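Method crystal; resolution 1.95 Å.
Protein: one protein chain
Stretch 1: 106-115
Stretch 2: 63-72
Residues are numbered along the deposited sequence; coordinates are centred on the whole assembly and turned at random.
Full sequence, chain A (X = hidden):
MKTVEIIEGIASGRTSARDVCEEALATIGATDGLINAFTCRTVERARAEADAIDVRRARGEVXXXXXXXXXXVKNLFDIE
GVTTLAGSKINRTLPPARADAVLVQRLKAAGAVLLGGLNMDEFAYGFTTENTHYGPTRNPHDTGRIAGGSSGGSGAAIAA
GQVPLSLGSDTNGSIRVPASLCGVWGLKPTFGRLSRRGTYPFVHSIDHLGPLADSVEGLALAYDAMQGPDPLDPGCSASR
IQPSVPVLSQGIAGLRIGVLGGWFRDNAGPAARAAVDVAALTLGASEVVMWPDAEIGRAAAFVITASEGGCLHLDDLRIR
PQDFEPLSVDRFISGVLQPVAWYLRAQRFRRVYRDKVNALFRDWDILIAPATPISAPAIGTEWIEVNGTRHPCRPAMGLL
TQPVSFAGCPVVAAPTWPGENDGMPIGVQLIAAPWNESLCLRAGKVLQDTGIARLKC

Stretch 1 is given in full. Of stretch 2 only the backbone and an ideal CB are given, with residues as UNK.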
# COMPACT_ATOMS: atom_id res chain seq x y z
N ARG A 106 -15.88 12.11 19.95
CA ARG A 106 -16.19 10.98 20.85
C ARG A 106 -15.94 11.31 22.34
O ARG A 106 -16.74 10.90 23.20
CB ARG A 106 -15.49 9.72 20.35
CG ARG A 106 -16.13 9.27 19.06
CD ARG A 106 -15.56 8.02 18.50
NE ARG A 106 -16.07 7.73 17.16
CZ ARG A 106 -15.69 6.66 16.47
NH1 ARG A 106 -14.79 5.81 16.96
NH2 ARG A 106 -16.16 6.44 15.25
N LEU A 107 -14.88 12.08 22.62
CA LEU A 107 -14.62 12.47 23.99
C LEU A 107 -15.70 13.44 24.46
O LEU A 107 -16.18 13.36 25.57
CB LEU A 107 -13.23 13.07 24.18
CG LEU A 107 -12.07 12.04 24.08
CD1 LEU A 107 -10.72 12.79 24.15
CD2 LEU A 107 -12.14 10.96 25.11
N LYS A 108 -16.06 14.39 23.61
CA LYS A 108 -17.15 15.32 23.87
C LYS A 108 -18.48 14.56 24.20
O LYS A 108 -19.12 14.87 25.19
CB LYS A 108 -17.35 16.27 22.70
CG LYS A 108 -18.54 17.16 22.89
CD LYS A 108 -18.66 18.20 21.81
CE LYS A 108 -20.12 18.40 21.39
NZ LYS A 108 -20.79 19.74 21.65
N ALA A 109 -18.84 13.56 23.38
CA ALA A 109 -20.03 12.72 23.59
C ALA A 109 -19.95 11.98 24.92
O ALA A 109 -20.98 11.67 25.48
CB ALA A 109 -20.25 11.70 22.44
N ALA A 110 -18.75 11.61 25.37
CA ALA A 110 -18.60 10.99 26.66
C ALA A 110 -18.61 11.99 27.84
O ALA A 110 -18.50 11.58 28.97
CB ALA A 110 -17.31 10.16 26.68
N GLY A 111 -18.74 13.29 27.57
CA GLY A 111 -18.93 14.32 28.60
C GLY A 111 -17.66 15.07 28.91
O GLY A 111 -17.68 15.88 29.78
N ALA A 112 -16.55 14.77 28.23
CA ALA A 112 -15.31 15.44 28.52
C ALA A 112 -15.33 16.88 28.01
O ALA A 112 -16.03 17.23 27.06
CB ALA A 112 -14.14 14.65 27.99
N VAL A 113 -14.52 17.70 28.66
CA VAL A 113 -14.48 19.16 28.47
C VAL A 113 -13.14 19.61 27.92
O VAL A 113 -12.07 19.49 28.60
CB VAL A 113 -14.74 19.85 29.84
CG1 VAL A 113 -14.57 21.36 29.74
CG2 VAL A 113 -16.15 19.51 30.32
N LEU A 114 -13.16 20.21 26.73
CA LEU A 114 -11.95 20.52 26.01
C LEU A 114 -11.37 21.87 26.41
O LEU A 114 -12.05 22.90 26.26
CB LEU A 114 -12.20 20.50 24.49
CG LEU A 114 -11.02 20.93 23.62
CD1 LEU A 114 -9.96 19.90 23.69
CD2 LEU A 114 -11.46 21.06 22.19
N LEU A 115 -10.12 21.87 26.85
CA LEU A 115 -9.44 23.08 27.28
C LEU A 115 -8.53 23.70 26.25
O LEU A 115 -8.21 24.93 26.35
CB LEU A 115 -8.65 22.81 28.55
CG LEU A 115 -9.42 23.11 29.83
CD1 LEU A 115 -10.82 22.58 29.94
CD2 LEU A 115 -8.61 22.47 30.91
N UNK A 63 -25.09 10.48 34.07
CA UNK A 63 -24.04 11.17 33.32
C UNK A 63 -23.19 10.23 32.50
O UNK A 63 -23.04 9.08 32.87
CB UNK A 63 -23.14 11.96 34.28
N UNK A 64 -22.63 10.70 31.38
CA UNK A 64 -21.77 9.80 30.62
C UNK A 64 -20.40 9.59 31.36
O UNK A 64 -20.09 10.28 32.38
CB UNK A 64 -21.55 10.36 29.22
N UNK A 65 -19.63 8.61 30.93
CA UNK A 65 -18.51 8.12 31.74
C UNK A 65 -17.36 9.07 31.95
O UNK A 65 -16.59 8.88 32.91
CB UNK A 65 -17.95 6.85 31.10
N UNK A 66 -17.21 10.07 31.09
CA UNK A 66 -16.15 11.09 31.31
C UNK A 66 -16.74 12.45 31.69
O UNK A 66 -16.09 13.49 31.51
CB UNK A 66 -15.29 11.24 30.05
N UNK A 67 -17.94 12.48 32.23
CA UNK A 67 -18.65 13.75 32.44
C UNK A 67 -17.90 14.75 33.29
O UNK A 67 -17.62 14.51 34.46
CB UNK A 67 -20.01 13.48 33.09
N UNK A 68 -17.53 15.85 32.66
CA UNK A 68 -16.87 16.97 33.32
C UNK A 68 -15.35 16.90 33.33
O UNK A 68 -14.71 17.81 33.85
CB UNK A 68 -17.37 17.07 34.76
N UNK A 69 -14.76 15.85 32.77
CA UNK A 69 -13.30 15.62 32.85
C UNK A 69 -12.58 16.56 31.88
O UNK A 69 -12.84 16.54 30.69
CB UNK A 69 -12.96 14.16 32.53
N UNK A 70 -11.71 17.43 32.38
CA UNK A 70 -10.95 18.25 31.43
C UNK A 70 -9.89 17.51 30.64
O UNK A 70 -9.28 16.54 31.14
CB UNK A 70 -10.28 19.40 32.18
N UNK A 71 -9.67 17.95 29.40
CA UNK A 71 -8.65 17.35 28.52
C UNK A 71 -8.17 18.40 27.53
O UNK A 71 -8.79 19.49 27.39
CB UNK A 71 -9.20 16.13 27.78
N UNK A 72 -7.02 18.12 26.97
CA UNK A 72 -6.49 18.92 25.88
C UNK A 72 -5.89 18.03 24.82
O UNK A 72 -5.61 16.83 25.06
CB UNK A 72 -5.45 19.92 26.39

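Position 63 has no atom of stretch 1 within 5.5 Å of its ideal CB, so the contact sets no preference. It is Leu63, which makes no contact here.

At position 64, phi is -73° and psi 167°, which proline tolerates, and CA-to-CB points toward stretch 1, its ideal CB 3.3 Å from Ala110 O. A small or compact side chain suits so tight a site. Pro64 fills it, its CG 3.4 Å from Ala110 O and 3.9 Å from Gly111 CA.

Position 65 points sideways, and phi of -67° with psi of -21° suits the second place of a type I turn; many residues would serve, proline among them. Pro65 is deposited.

Position 66 points toward stretch 1, its ideal CB 4.1 Å from Ala112 CB, with the methyls of Leu107 and Ala110 nearby. No charge is offered, so a medium aliphatic chain fits. Leu66 (chi1 m, chi2 t) brings CD1 to 3.7 Å from Leu107 CD2 and 4.0 Å from Ala110 CB. Its N donates to Ala110 O at 2.9 Å.

Position 67 points away, so stretch 1 would accept small or larger side chains alike. Ala67 closes the type I turn, its N bonding to Pro64 O at 3.1 Å. Its CA lies 3.5 Å from Gly111 O; a CB on Gly111 would fall 2.7 Å from that CA, a clash.

At position 68, phi is 90° and psi -1°; a CB would jam against the preceding carbonyl, which calls for glycine. Gly68 N donates to Gly111 O at 2.9 Å.

Position 69 points sideways, its ideal CB 4.7 Å from Ala112 CB, and various side chains would do. In Leu69, the backbone O accepts from Val113 N at 2.9 Å.

Position 70 begins a parallel pairing with Val113. Its ideal CB is 3.7 Å from Leu115 CD2, and phi is -71°, so proline or a small aliphatic would suit. Pro70 CB packs 3.9 Å from Leu115 CD2.

Position 71, paired with Leu114, projects on the same sheet face as that residue, where Leu107, Ala112 and Leu114 offer an apolar surface suited to a large hydrophobic or aromatic group. Tyr71 (chi1 p) places Leu114 CD1 4.0 Å from its ring centroid, over one face; its CE2 lies 3.5 Å from Leu107 CD1 and its CE1 3.5 Å from Ala112 CB. A water 2.9 Å from Tyr71 OH donates to Ala112 O.

Position 72 points sideways, its ideal CB 4.8 Å from Leu115 CB, leaving several choices. Ala72 occupies it.

Stretch 2 63-72: LPPLAGLPYA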
# COMPACT_ATOMS: atom_id res chain seq x y z
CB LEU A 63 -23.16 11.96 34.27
CG LEU A 63 -23.89 13.14 34.93
CD1 LEU A 63 -22.97 13.74 35.98
CD2 LEU A 63 -24.32 14.14 33.91
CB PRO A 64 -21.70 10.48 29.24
CG PRO A 64 -21.81 11.92 29.59
CD PRO A 64 -22.84 11.97 30.69
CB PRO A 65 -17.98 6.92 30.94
CG PRO A 65 -18.99 6.65 29.97
CD PRO A 65 -19.85 7.80 29.72
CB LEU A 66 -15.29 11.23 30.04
CG LEU A 66 -14.53 9.95 29.62
CD1 LEU A 66 -13.68 10.20 28.40
CD2 LEU A 66 -13.65 9.42 30.71
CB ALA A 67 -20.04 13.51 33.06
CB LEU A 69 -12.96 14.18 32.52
CG LEU A 69 -11.48 13.81 32.75
CD1 LEU A 69 -11.19 13.61 34.22
CD2 LEU A 69 -11.08 12.57 32.03
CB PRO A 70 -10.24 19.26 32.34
CG PRO A 70 -10.96 19.22 33.62
CD PRO A 70 -11.42 17.82 33.77
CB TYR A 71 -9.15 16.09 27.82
CG TYR A 71 -10.10 16.31 26.70
CD1 TYR A 71 -11.42 16.70 26.95
CD2 TYR A 71 -9.71 16.16 25.36
CE1 TYR A 71 -12.30 16.86 25.93
CE2 TYR A 71 -10.61 16.33 24.32
CZ TYR A 71 -11.90 16.66 24.59
OH TYR A 71 -12.84 16.91 23.56
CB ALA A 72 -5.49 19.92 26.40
O HOH W 1 -15.22 18.20 24.54
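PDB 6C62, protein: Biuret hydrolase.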